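Local coordinates for CD180 antigen (Mus musculus, PDB 3T6Q), which probably cooperates with MD-1 and TLR4 in the B-cell innate response to bacterial lipopolysaccharide, leads to NF-kappa-B activation and takes part in B-cell life-or-death decisions, at residues 491-502 against 518-526; 550-561 against 578-589. All coordinates share one frame; numbering follows the deposited sequence. Where two conformers were deposited one is given.

Contact 1 (491-502 against 518-526)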
loop_
_atom_site.group_PDB
_atom_site.type_symbol
_atom_site.label_atom_id
_atom_site.label_comp_id
_atom_site.label_asym_id
_atom_site.label_seq_id
_atom_site.Cartn_x
_atom_site.Cartn_y
_atom_site.Cartn_z
ATOM N N ILE A 491 21.990 -9.687 -58.254
ATOM C CA ILE A 491 22.192 -11.109 -58.023
ATOM C C ILE A 491 22.110 -11.742 -59.397
ATOM O O ILE A 491 21.102 -11.598 -60.097
ATOM C CB ILE A 491 21.093 -11.695 -57.070
ATOM C CG1 ILE A 491 21.045 -10.906 -55.741
ATOM C CG2 ILE A 491 21.314 -13.205 -56.829
ATOM C CD1 ILE A 491 20.047 -11.453 -54.746
ATOM N N ASP A 492 23.185 -12.393 -59.817
ATOM C CA ASP A 492 23.179 -13.132 -61.059
ATOM C C ASP A 492 22.015 -14.128 -61.104
ATOM O O ASP A 492 21.702 -14.754 -60.089
ATOM C CB ASP A 492 24.526 -13.864 -61.209
ATOM C CG ASP A 492 24.715 -14.421 -62.605
ATOM O OD1 ASP A 492 25.325 -13.725 -63.419
ATOM O OD2 ASP A 492 24.213 -15.524 -62.893
ATOM N N GLN A 493 21.383 -14.306 -62.269
ATOM C CA GLN A 493 20.263 -15.238 -62.402
ATOM C C GLN A 493 20.569 -16.691 -62.035
ATOM O O GLN A 493 19.636 -17.467 -61.754
ATOM C CB GLN A 493 19.709 -15.230 -63.831
ATOM C CG GLN A 493 20.724 -15.597 -64.904
ATOM C CD GLN A 493 20.062 -15.787 -66.256
ATOM O OE1 GLN A 493 18.961 -16.346 -66.361
ATOM N NE2 GLN A 493 20.735 -15.335 -67.300
ATOM N N HIS A 494 21.850 -17.060 -62.091
ATOM C CA HIS A 494 22.286 -18.418 -61.786
ATOM C C HIS A 494 22.967 -18.513 -60.453
ATOM O O HIS A 494 23.532 -19.553 -60.144
ATOM C CB HIS A 494 23.190 -18.993 -62.909
ATOM C CG HIS A 494 22.467 -19.183 -64.216
ATOM N ND1 HIS A 494 21.388 -19.998 -64.341
ATOM C CD2 HIS A 494 22.663 -18.593 -65.465
ATOM C CE1 HIS A 494 20.934 -19.938 -65.608
ATOM N NE2 HIS A 494 21.714 -19.079 -66.291
ATOM N N ALA A 495 22.901 -17.451 -59.637
ATOM C CA ALA A 495 23.594 -17.420 -58.335
ATOM C C ALA A 495 23.183 -18.498 -57.316
ATOM O O ALA A 495 23.987 -18.879 -56.447
ATOM C CB ALA A 495 23.463 -16.047 -57.686
ATOM N N PHE A 496 21.937 -18.933 -57.389
ATOM C CA PHE A 496 21.351 -19.805 -56.369
ATOM C C PHE A 496 20.896 -21.122 -56.993
ATOM O O PHE A 496 20.171 -21.882 -56.342
ATOM C CB PHE A 496 20.116 -19.154 -55.745
ATOM C CG PHE A 496 20.377 -17.850 -55.019
ATOM C CD1 PHE A 496 21.578 -17.609 -54.341
ATOM C CD2 PHE A 496 19.378 -16.883 -54.986
ATOM C CE1 PHE A 496 21.776 -16.411 -53.645
ATOM C CE2 PHE A 496 19.561 -15.694 -54.280
ATOM C CZ PHE A 496 20.759 -15.466 -53.614
ATOM N N THR A 497 21.290 -21.373 -58.253
ATOM C CA THR A 497 20.792 -22.542 -59.006
ATOM C C THR A 497 21.058 -23.923 -58.340
ATOM O O THR A 497 20.230 -24.829 -58.442
ATOM C CB THR A 497 21.296 -22.551 -60.472
ATOM O OG1 THR A 497 21.126 -21.245 -61.045
ATOM C CG2 THR A 497 20.480 -23.539 -61.316
ATOM N N SER A 498 22.203 -24.067 -57.674
ATOM C CA SER A 498 22.523 -25.312 -56.970
ATOM C C SER A 498 21.684 -25.478 -55.708
ATOM O O SER A 498 21.552 -26.581 -55.188
ATOM C CB SER A 498 24.013 -25.388 -56.635
ATOM O OG SER A 498 24.430 -24.263 -55.892
ATOM N N LEU A 499 21.093 -24.383 -55.228
ATOM C CA LEU A 499 20.306 -24.414 -53.973
ATOM C C LEU A 499 18.851 -24.782 -54.222
ATOM O O LEU A 499 17.973 -23.909 -54.328
ATOM C CB LEU A 499 20.396 -23.070 -53.250
ATOM C CG LEU A 499 21.849 -22.648 -53.052
ATOM C CD1 LEU A 499 21.896 -21.164 -52.762
ATOM C CD2 LEU A 499 22.451 -23.441 -51.903
ATOM N N LYS A 500 18.572 -26.079 -54.281
ATOM C CA LYS A 500 17.255 -26.507 -54.716
ATOM C C LYS A 500 16.253 -26.719 -53.588
ATOM O O LYS A 500 15.054 -26.880 -53.858
ATOM C CB LYS A 500 17.375 -27.728 -55.672
ATOM C CG LYS A 500 18.371 -27.446 -56.822
ATOM C CD LYS A 500 18.435 -28.484 -57.942
ATOM C CE LYS A 500 19.361 -28.068 -59.097
ATOM N NZ LYS A 500 19.030 -26.747 -59.751
ATOM N N MET A 501 16.710 -26.703 -52.334
ATOM C CA MET A 501 15.785 -26.922 -51.214
ATOM C C MET A 501 15.401 -25.634 -50.490
ATOM O O MET A 501 14.750 -25.688 -49.456
ATOM C CB MET A 501 16.375 -27.908 -50.194
ATOM C CG MET A 501 17.085 -29.094 -50.815
ATOM S SD MET A 501 17.284 -30.396 -49.588
ATOM C CE MET A 501 18.453 -31.466 -50.449
ATOM N N MET A 502 15.801 -24.481 -51.025
ATOM C CA MET A 502 15.473 -23.204 -50.352
ATOM C C MET A 502 13.991 -22.980 -50.315
ATOM O O MET A 502 13.297 -23.160 -51.311
ATOM C CB MET A 502 16.211 -22.007 -50.936
ATOM C CG MET A 502 17.690 -22.009 -50.622
ATOM S SD MET A 502 18.399 -20.362 -50.871
ATOM C CE MET A 502 18.102 -20.034 -52.630
ATOM N N GLU A 518 14.812 -13.313 -61.005
ATOM C CA GLU A 518 15.323 -14.408 -61.875
ATOM C C GLU A 518 16.237 -15.436 -61.183
ATOM O O GLU A 518 16.407 -16.555 -61.671
ATOM C CB GLU A 518 16.036 -13.837 -63.112
ATOM C CG GLU A 518 16.229 -14.838 -64.246
ATOM C CD GLU A 518 14.933 -15.327 -64.883
ATOM O OE1 GLU A 518 14.927 -16.469 -65.384
ATOM O OE2 GLU A 518 13.928 -14.580 -64.919
ATOM N N ALA A 519 16.833 -15.044 -60.063
ATOM C CA ALA A 519 17.676 -15.929 -59.262
ATOM C C ALA A 519 16.860 -16.988 -58.492
ATOM O O ALA A 519 17.438 -17.964 -58.020
ATOM C CB ALA A 519 18.492 -15.088 -58.276
ATOM N N LEU A 520 15.540 -16.779 -58.367
ATOM C CA LEU A 520 14.618 -17.706 -57.695
ATOM C C LEU A 520 13.806 -18.540 -58.688
ATOM O O LEU A 520 12.838 -19.181 -58.290
ATOM C CB LEU A 520 13.669 -16.935 -56.761
ATOM C CG LEU A 520 14.586 -16.040 -55.908
ATOM C CD1 LEU A 520 14.123 -14.629 -55.643
ATOM C CD2 LEU A 520 15.112 -16.808 -54.704
ATOM N N SER A 521 14.186 -18.512 -59.973
ATOM C CA SER A 521 13.354 -19.103 -61.021
ATOM C C SER A 521 13.114 -20.610 -60.867
ATOM O O SER A 521 12.056 -21.088 -61.229
ATOM C CB SER A 521 13.901 -18.823 -62.426
ATOM O OG SER A 521 15.110 -19.539 -62.650
ATOM N N HIS A 522 14.097 -21.337 -60.345
ATOM C CA HIS A 522 14.017 -22.792 -60.160
ATOM C C HIS A 522 13.278 -23.216 -58.915
ATOM O O HIS A 522 13.199 -24.422 -58.613
ATOM C CB HIS A 522 15.435 -23.368 -60.110
ATOM C CG HIS A 522 16.272 -22.839 -58.943
ATOM N ND1 HIS A 522 16.612 -21.535 -58.832
ATOM C CD2 HIS A 522 16.811 -23.483 -57.829
ATOM C CE1 HIS A 522 17.351 -21.354 -57.715
ATOM N NE2 HIS A 522 17.466 -22.542 -57.097
ATOM N N LEU A 523 12.758 -22.265 -58.136
ATOM C CA LEU A 523 12.161 -22.623 -56.840
ATOM C C LEU A 523 10.664 -22.471 -56.831
ATOM O O LEU A 523 10.131 -21.606 -57.524
ATOM C CB LEU A 523 12.782 -21.773 -55.702
ATOM C CG LEU A 523 14.287 -21.984 -55.486
ATOM C CD1 LEU A 523 14.832 -20.813 -54.663
ATOM C CD2 LEU A 523 14.588 -23.330 -54.806
ATOM N N LYS A 524 9.985 -23.277 -56.003
ATOM C CA LYS A 524 8.539 -23.182 -55.820
ATOM C C LYS A 524 8.113 -23.134 -54.356
ATOM O O LYS A 524 8.750 -23.731 -53.520
ATOM C CB LYS A 524 7.815 -24.359 -56.511
ATOM C CG LYS A 524 8.052 -24.449 -58.008
ATOM C CD LYS A 524 7.275 -25.606 -58.628
ATOM C CE LYS A 524 7.723 -26.945 -58.061
ATOM N NZ LYS A 524 7.037 -28.050 -58.786
ATOM N N GLY A 525 7.037 -22.414 -54.063
ATOM C CA GLY A 525 6.391 -22.432 -52.722
ATOM C C GLY A 525 7.202 -21.765 -51.635
ATOM O O GLY A 525 6.941 -21.982 -50.440
ATOM N N ILE A 526 8.166 -20.928 -52.030
ATOM C CA ILE A 526 9.042 -20.274 -51.035
ATOM C C ILE A 526 8.391 -19.068 -50.332
ATOM O O ILE A 526 7.365 -18.516 -50.765
ATOM C CB ILE A 526 10.433 -19.898 -51.614
ATOM C CG1 ILE A 526 10.413 -18.544 -52.382
ATOM C CG2 ILE A 526 10.981 -21.039 -52.476
ATOM C CD1 ILE A 526 11.791 -18.049 -52.822
HETATM O O HOH W 1 19.860 -18.588 -59.160
HETATM O O HOH W 2 17.882 -20.394 -61.070
#

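Contact 2 (550-561 against 578-589)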
loop_
_atom_site.group_PDB
_atom_site.type_symbol
_atom_site.label_atom_id
_atom_site.label_comp_id
_atom_site.label_asym_id
_atom_site.label_seq_id
_atom_site.Cartn_x
_atom_site.Cartn_y
_atom_site.Cartn_z
ATOM N N ARG A 550 4.932 -19.102 -52.419
ATOM C CA ARG A 550 3.828 -19.071 -51.475
ATOM C C ARG A 550 3.556 -17.668 -50.905
ATOM O O ARG A 550 2.400 -17.267 -50.737
ATOM C CB ARG A 550 4.073 -20.130 -50.371
ATOM C CG ARG A 550 3.555 -19.835 -48.959
ATOM C CD ARG A 550 2.084 -19.978 -48.571
ATOM N NE ARG A 550 1.302 -20.993 -49.241
ATOM C CZ ARG A 550 0.292 -21.705 -48.710
ATOM N NH1 ARG A 550 -0.107 -21.622 -47.438
ATOM N NH2 ARG A 550 -0.331 -22.546 -49.494
ATOM N N THR A 551 4.609 -16.913 -50.609
ATOM C CA THR A 551 4.427 -15.615 -49.974
ATOM C C THR A 551 5.574 -14.709 -50.427
ATOM O O THR A 551 6.747 -15.118 -50.369
ATOM C CB THR A 551 4.465 -15.754 -48.427
ATOM O OG1 THR A 551 3.365 -16.550 -48.012
ATOM C CG2 THR A 551 4.317 -14.400 -47.727
ATOM N N ILE A 552 5.226 -13.493 -50.872
ATOM C CA ILE A 552 6.200 -12.498 -51.296
ATOM C C ILE A 552 5.883 -11.208 -50.548
ATOM O O ILE A 552 4.699 -10.817 -50.451
ATOM C CB ILE A 552 6.069 -12.243 -52.807
ATOM C CG1 ILE A 552 6.272 -13.533 -53.583
ATOM C CG2 ILE A 552 7.062 -11.191 -53.301
ATOM C CD1 ILE A 552 5.160 -13.742 -54.558
ATOM N N ASN A 553 6.924 -10.563 -50.030
ATOM C CA ASN A 553 6.808 -9.257 -49.373
ATOM C C ASN A 553 7.524 -8.200 -50.219
ATOM O O ASN A 553 8.749 -8.235 -50.367
ATOM C CB ASN A 553 7.390 -9.293 -47.945
ATOM C CG ASN A 553 6.986 -8.080 -47.103
ATOM O OD1 ASN A 553 6.850 -6.965 -47.618
ATOM N ND2 ASN A 553 6.843 -8.284 -45.785
ATOM N N LEU A 554 6.737 -7.276 -50.778
ATOM C CA LEU A 554 7.241 -6.182 -51.596
ATOM C C LEU A 554 6.998 -4.821 -50.953
ATOM O O LEU A 554 7.070 -3.785 -51.628
ATOM C CB LEU A 554 6.552 -6.246 -52.969
ATOM C CG LEU A 554 7.084 -7.319 -53.901
ATOM C CD1 LEU A 554 6.028 -7.632 -54.976
ATOM C CD2 LEU A 554 8.427 -6.843 -54.489
ATOM N N ARG A 555 6.706 -4.795 -49.650
ATOM C CA ARG A 555 6.516 -3.512 -48.972
ATOM C C ARG A 555 7.767 -2.591 -49.106
ATOM O O ARG A 555 8.907 -3.073 -49.289
ATOM C CB ARG A 555 6.161 -3.767 -47.490
ATOM C CG ARG A 555 7.367 -4.064 -46.624
ATOM C CD ARG A 555 6.904 -4.355 -45.203
ATOM N NE ARG A 555 6.571 -3.116 -44.534
ATOM C CZ ARG A 555 5.883 -3.037 -43.397
ATOM N NH1 ARG A 555 5.476 -4.132 -42.786
ATOM N NH2 ARG A 555 5.626 -1.856 -42.862
ATOM N N GLN A 556 7.529 -1.268 -49.066
ATOM C CA GLN A 556 8.591 -0.273 -49.063
ATOM C C GLN A 556 9.508 -0.410 -50.288
ATOM O O GLN A 556 10.730 -0.295 -50.188
ATOM C CB GLN A 556 9.355 -0.322 -47.731
ATOM C CG GLN A 556 8.529 0.273 -46.581
ATOM C CD GLN A 556 9.190 0.145 -45.219
ATOM O OE1 GLN A 556 8.930 -0.803 -44.479
ATOM N NE2 GLN A 556 10.039 1.101 -44.880
ATOM N N ASN A 557 8.896 -0.720 -51.430
ATOM C CA ASN A 557 9.593 -0.557 -52.719
ATOM C C ASN A 557 9.035 0.620 -53.530
ATOM O O ASN A 557 7.850 0.946 -53.396
ATOM C CB ASN A 557 9.524 -1.853 -53.518
ATOM C CG ASN A 557 10.550 -2.846 -53.045
ATOM O OD1 ASN A 557 11.697 -2.799 -53.467
ATOM N ND2 ASN A 557 10.152 -3.729 -52.118
ATOM N N PRO A 558 9.869 1.248 -54.384
ATOM C CA PRO A 558 9.406 2.403 -55.218
ATOM C C PRO A 558 8.544 1.942 -56.400
ATOM O O PRO A 558 8.886 2.134 -57.573
ATOM C CB PRO A 558 10.709 3.016 -55.687
ATOM C CG PRO A 558 11.634 1.819 -55.816
ATOM C CD PRO A 558 11.294 0.947 -54.622
ATOM N N LEU A 559 7.426 1.326 -56.089
ATOM C CA LEU A 559 6.660 0.597 -57.079
ATOM C C LEU A 559 6.007 1.510 -58.103
ATOM O O LEU A 559 5.493 2.582 -57.766
ATOM C CB LEU A 559 5.622 -0.299 -56.408
ATOM C CG LEU A 559 6.252 -1.555 -55.772
ATOM C CD1 LEU A 559 5.316 -2.188 -54.739
ATOM C CD2 LEU A 559 6.664 -2.587 -56.834
ATOM N N ASP A 560 6.013 1.029 -59.349
ATOM C CA ASP A 560 5.489 1.762 -60.491
ATOM C C ASP A 560 4.005 1.433 -60.715
ATOM O O ASP A 560 3.637 0.265 -60.920
ATOM C CB ASP A 560 6.363 1.423 -61.725
ATOM C CG ASP A 560 5.966 2.194 -62.979
ATOM O OD1 ASP A 560 4.864 1.939 -63.518
ATOM O OD2 ASP A 560 6.784 3.021 -63.438
ATOM N N CYS A 561 3.163 2.469 -60.647
ATOM C CA CYS A 561 1.726 2.330 -60.930
ATOM C C CYS A 561 1.296 3.091 -62.206
ATOM O O CYS A 561 0.304 3.828 -62.208
ATOM C CB CYS A 561 0.871 2.754 -59.726
ATOM S SG CYS A 561 1.215 1.748 -58.250
ATOM N N LYS A 578 -0.898 -14.435 -52.144
ATOM C CA LYS A 578 0.561 -14.661 -52.148
ATOM C C LYS A 578 1.335 -13.451 -51.590
ATOM O O LYS A 578 2.553 -13.455 -51.580
ATOM C CB LYS A 578 1.078 -15.013 -53.548
ATOM C CG LYS A 578 0.470 -16.256 -54.166
ATOM C CD LYS A 578 1.111 -16.570 -55.513
ATOM C CE LYS A 578 0.410 -17.762 -56.114
ATOM N NZ LYS A 578 0.943 -19.001 -55.465
ATOM N N LEU A 579 0.646 -12.426 -51.108
ATOM C CA LEU A 579 1.339 -11.186 -50.752
ATOM C C LEU A 579 1.244 -10.869 -49.283
ATOM O O LEU A 579 0.166 -10.946 -48.708
ATOM C CB LEU A 579 0.861 -9.989 -51.621
ATOM C CG LEU A 579 1.229 -10.094 -53.126
ATOM C CD1 LEU A 579 0.265 -9.304 -53.991
ATOM C CD2 LEU A 579 2.657 -9.646 -53.395
ATOM N N GLU A 580 2.376 -10.485 -48.695
ATOM C CA GLU A 580 2.482 -10.127 -47.286
ATOM C C GLU A 580 2.686 -8.607 -47.123
ATOM O O GLU A 580 3.408 -8.001 -47.913
ATOM C CB GLU A 580 3.697 -10.869 -46.704
ATOM C CG GLU A 580 3.941 -10.621 -45.228
ATOM C CD GLU A 580 5.154 -11.375 -44.703
ATOM O OE1 GLU A 580 4.959 -12.432 -44.083
ATOM O OE2 GLU A 580 6.300 -10.941 -44.939
ATOM N N ASP A 581 2.087 -8.006 -46.088
ATOM C CA ASP A 581 2.195 -6.556 -45.847
ATOM C C ASP A 581 1.706 -5.719 -47.070
ATOM O O ASP A 581 2.335 -4.697 -47.414
ATOM C CB ASP A 581 3.647 -6.178 -45.471
ATOM C CG ASP A 581 4.059 -6.739 -44.100
ATOM O OD1 ASP A 581 3.160 -7.186 -43.381
ATOM O OD2 ASP A 581 5.258 -6.754 -43.739
ATOM N N THR A 582 0.617 -6.155 -47.715
ATOM C CA THR A 582 -0.019 -5.351 -48.786
ATOM C C THR A 582 -0.430 -3.926 -48.369
ATOM O O THR A 582 -0.411 -3.042 -49.202
ATOM C CB THR A 582 -1.227 -6.035 -49.436
ATOM O OG1 THR A 582 -2.243 -6.237 -48.452
ATOM C CG2 THR A 582 -0.809 -7.348 -50.043
ATOM N N GLU A 583 -0.789 -3.698 -47.097
ATOM C CA GLU A 583 -1.078 -2.336 -46.614
ATOM C C GLU A 583 0.129 -1.358 -46.586
ATOM O O GLU A 583 -0.066 -0.136 -46.484
ATOM C CB GLU A 583 -1.737 -2.367 -45.228
ATOM C CG GLU A 583 -3.048 -3.136 -45.150
ATOM C CD GLU A 583 -3.627 -3.115 -43.745
ATOM O OE1 GLU A 583 -2.844 -2.950 -42.783
ATOM O OE2 GLU A 583 -4.862 -3.249 -43.596
ATOM N N ASP A 584 1.346 -1.893 -46.659
ATOM C CA ASP A 584 2.535 -1.051 -46.797
ATOM C C ASP A 584 3.225 -1.222 -48.156
ATOM O O ASP A 584 4.411 -0.932 -48.294
ATOM C CB ASP A 584 3.494 -1.295 -45.632
ATOM C CG ASP A 584 2.797 -1.163 -44.285
ATOM O OD1 ASP A 584 3.031 -0.155 -43.599
ATOM O OD2 ASP A 584 2.004 -2.051 -43.924
ATOM N N THR A 585 2.462 -1.692 -49.144
ATOM C CA THR A 585 2.953 -1.882 -50.516
ATOM C C THR A 585 2.271 -0.814 -51.391
ATOM O O THR A 585 1.143 -0.984 -51.825
ATOM C CB THR A 585 2.677 -3.310 -51.008
ATOM O OG1 THR A 585 3.235 -4.213 -50.053
ATOM C CG2 THR A 585 3.338 -3.575 -52.404
ATOM N N LEU A 586 2.997 0.282 -51.606
ATOM C CA LEU A 586 2.434 1.538 -52.092
ATOM C C LEU A 586 3.143 1.961 -53.371
ATOM O O LEU A 586 4.318 1.611 -53.586
ATOM C CB LEU A 586 2.606 2.643 -51.034
ATOM C CG LEU A 586 2.330 2.317 -49.549
ATOM C CD1 LEU A 586 2.675 3.479 -48.614
ATOM C CD2 LEU A 586 0.893 1.886 -49.352
ATOM N N CYS A 587 2.414 2.703 -54.204
ATOM C CA CYS A 587 2.924 3.295 -55.422
ATOM C C CYS A 587 3.917 4.408 -55.071
ATOM O O CYS A 587 3.744 5.136 -54.089
ATOM C CB CYS A 587 1.784 3.911 -56.204
ATOM S SG CYS A 587 0.405 2.860 -56.714
ATOM N N GLU A 588 4.950 4.543 -55.888
ATOM C CA GLU A 588 5.866 5.661 -55.784
ATOM C C GLU A 588 5.659 6.612 -56.984
ATOM O O GLU A 588 5.899 7.811 -56.883
ATOM C CB GLU A 588 7.303 5.171 -55.700
ATOM C CG GLU A 588 8.389 6.217 -55.799
ATOM C CD GLU A 588 8.343 7.251 -54.676
ATOM O OE1 GLU A 588 8.976 8.323 -54.818
ATOM O OE2 GLU A 588 7.669 7.007 -53.665
ATOM N N ASN A 589 5.240 6.072 -58.118
ATOM C CA ASN A 589 4.897 6.893 -59.278
ATOM C C ASN A 589 3.621 6.354 -59.901
ATOM O O ASN A 589 3.378 5.144 -59.826
ATOM C CB ASN A 589 6.040 6.890 -60.330
ATOM C CG ASN A 589 7.220 7.725 -59.891
ATOM O OD1 ASN A 589 7.194 8.946 -59.995
ATOM N ND2 ASN A 589 8.252 7.076 -59.377
HETATM O O HOH W 3 3.880 -6.992 -50.473
HETATM O O HOH W 4 5.825 0.443 -51.181
HETATM O O HOH W 5 6.318 3.295 -52.632
HETATM O O HOH W 6 8.658 4.065 -59.517
#

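Contact 1 (491-502 against 518-526)
The imidazole of His-522 lies with Thr-497 CA over one face and its NE2 edge turned to the Leu-499 carbonyl. NE2 donates to Leu-499 O at 3.1 Å, an imperfect bond: the acceptor lies close to the ring plane, but the donor stands 60° out of the plane of the carbonyl. Thr-497 CA sits toward the rim, 4.0 Å from the centroid of the His-522 ring, in a CH-pi contact, and CG of the adjoining Leu-523 lies over the centre of the opposite face. With CG set between the backbone N and the carbonyl carbon (chi1 62°), the ring reaches out to its partner in the inverse gamma turn centred on Leu-499. Lys-500, whose NZ is bonded to Thr-497 O, runs beside this site.

A bridging water illustrates how segments that are mostly loop and turn can be joined. It donates to Gln-493 O and to Ala-519 O, the latter at 2.7 Å, and accepts from Phe-496 N, tying three backbone groups together. Around it the backbones come close enough for Ala-519 CA to direct its hydrogen at Gln-493 O. Ala-519 CB packs on Ile-491 CG2 at 3.7 Å and on Phe-496 CD2, while Ala-519 O approaches that phenyl ring at its edge. Outside this core, Gln-493 and Glu-518, the latter in the modelled one of its two conformers, run side by side, Gln-493 CB 3.5 Å from Glu-518 CG. At the other end Met-502 CE, folded back by chi3 of -61°, meets Leu-523 CD1 at 3.9 Å.

These are successive leucine-rich-repeat loops of the solenoid. Phe-496 and Met-502 continue the core onto Leu-481 of strand 480-482, Ile-491 and Phe-496 rest on Ile-466 of strand 465-466, and Glu-518 and Ser-521 touch Ile-545 of helix 543-547.

Contact 2 (550-561 against 578-589)
Asp-581 OD2 is gripped by two donors from opposite faces of its carboxylate: Asn-553 ND2 at 3.0 Å and Arg-555 NH1 at 2.8 Å, the second a salt bridge. The oxygen sits at the edge of the guanidinium, near its plane, yet the two planes are almost perpendicular, 86° apart. In the one of its two conformers described, Asp-584 lays its carboxylate over a guanidinium face, so that OD1 contributes charge without an N-H aimed at it. The in-plane bond to Asp-581 probably helps fix the rotation of the guanidinium.

The amide of Asn-553 does triple duty. Its ND2 also reaches the anti lone pair of Glu-580 OE2, an oxygen further held by Tyr-527 OH, and its OD1 accepts from Arg-555 N in an Asx turn. CG lies anti to the backbone N (chi1 -166°), which carries the amide over to both acidic residues.

Here the leucine-rich-repeat solenoid ends: strand 551-553 hands its parallel ladder to 579-580, the last strand at this end, through the hydrogen bonds Ile-552 N to Lys-578 O and Glu-580 N to Ile-552 O. That last strand belongs with the C-terminal LRRCT cap, whose helix 566-574 lies in sequence between the two segments. Its Tyr-572 touches Leu-579 and Thr-585.

Where the ladder opens, a water accepts from Leu-554 N and donates to Glu-580 O and Thr-585 OG1. Packing tightens further on, with Thr-585 CG2 only 3.4 Å from Leu-559 CD1. Beyond it, Glu-588 N bonds Leu-559 O at 2.8 Å with a nearly straight N-H, and Cys-561 N bonds Asn-589 O. The Cys-561 to Cys-587 disulfide, with a chi3 of -90°, joins the two segments covalently.

How the contacts relate
Both contacts join consecutive parts of one solenoid, contact 1 within the repeats and contact 2 at their C-terminal end, with centres about 21 Å apart on the same side of the chain's centre. They follow one another in the sequence and meet directly: Ile-526 O lies 3.0 Å from Arg-550 N and 3.2 Å from Thr-551 N, both probable hydrogen bonds. Separately, Gly-525 O packs on Arg-550 CB at 3.4 Å. The end of 518-526 thus leads into strand 527-529, which neighbours strand 551-553 of contact 2. Contact 1 relies on one histidine bond, a bridging water and packing; contact 2, which has bridging waters too, adds strand pairing, salt bridges and a disulfide.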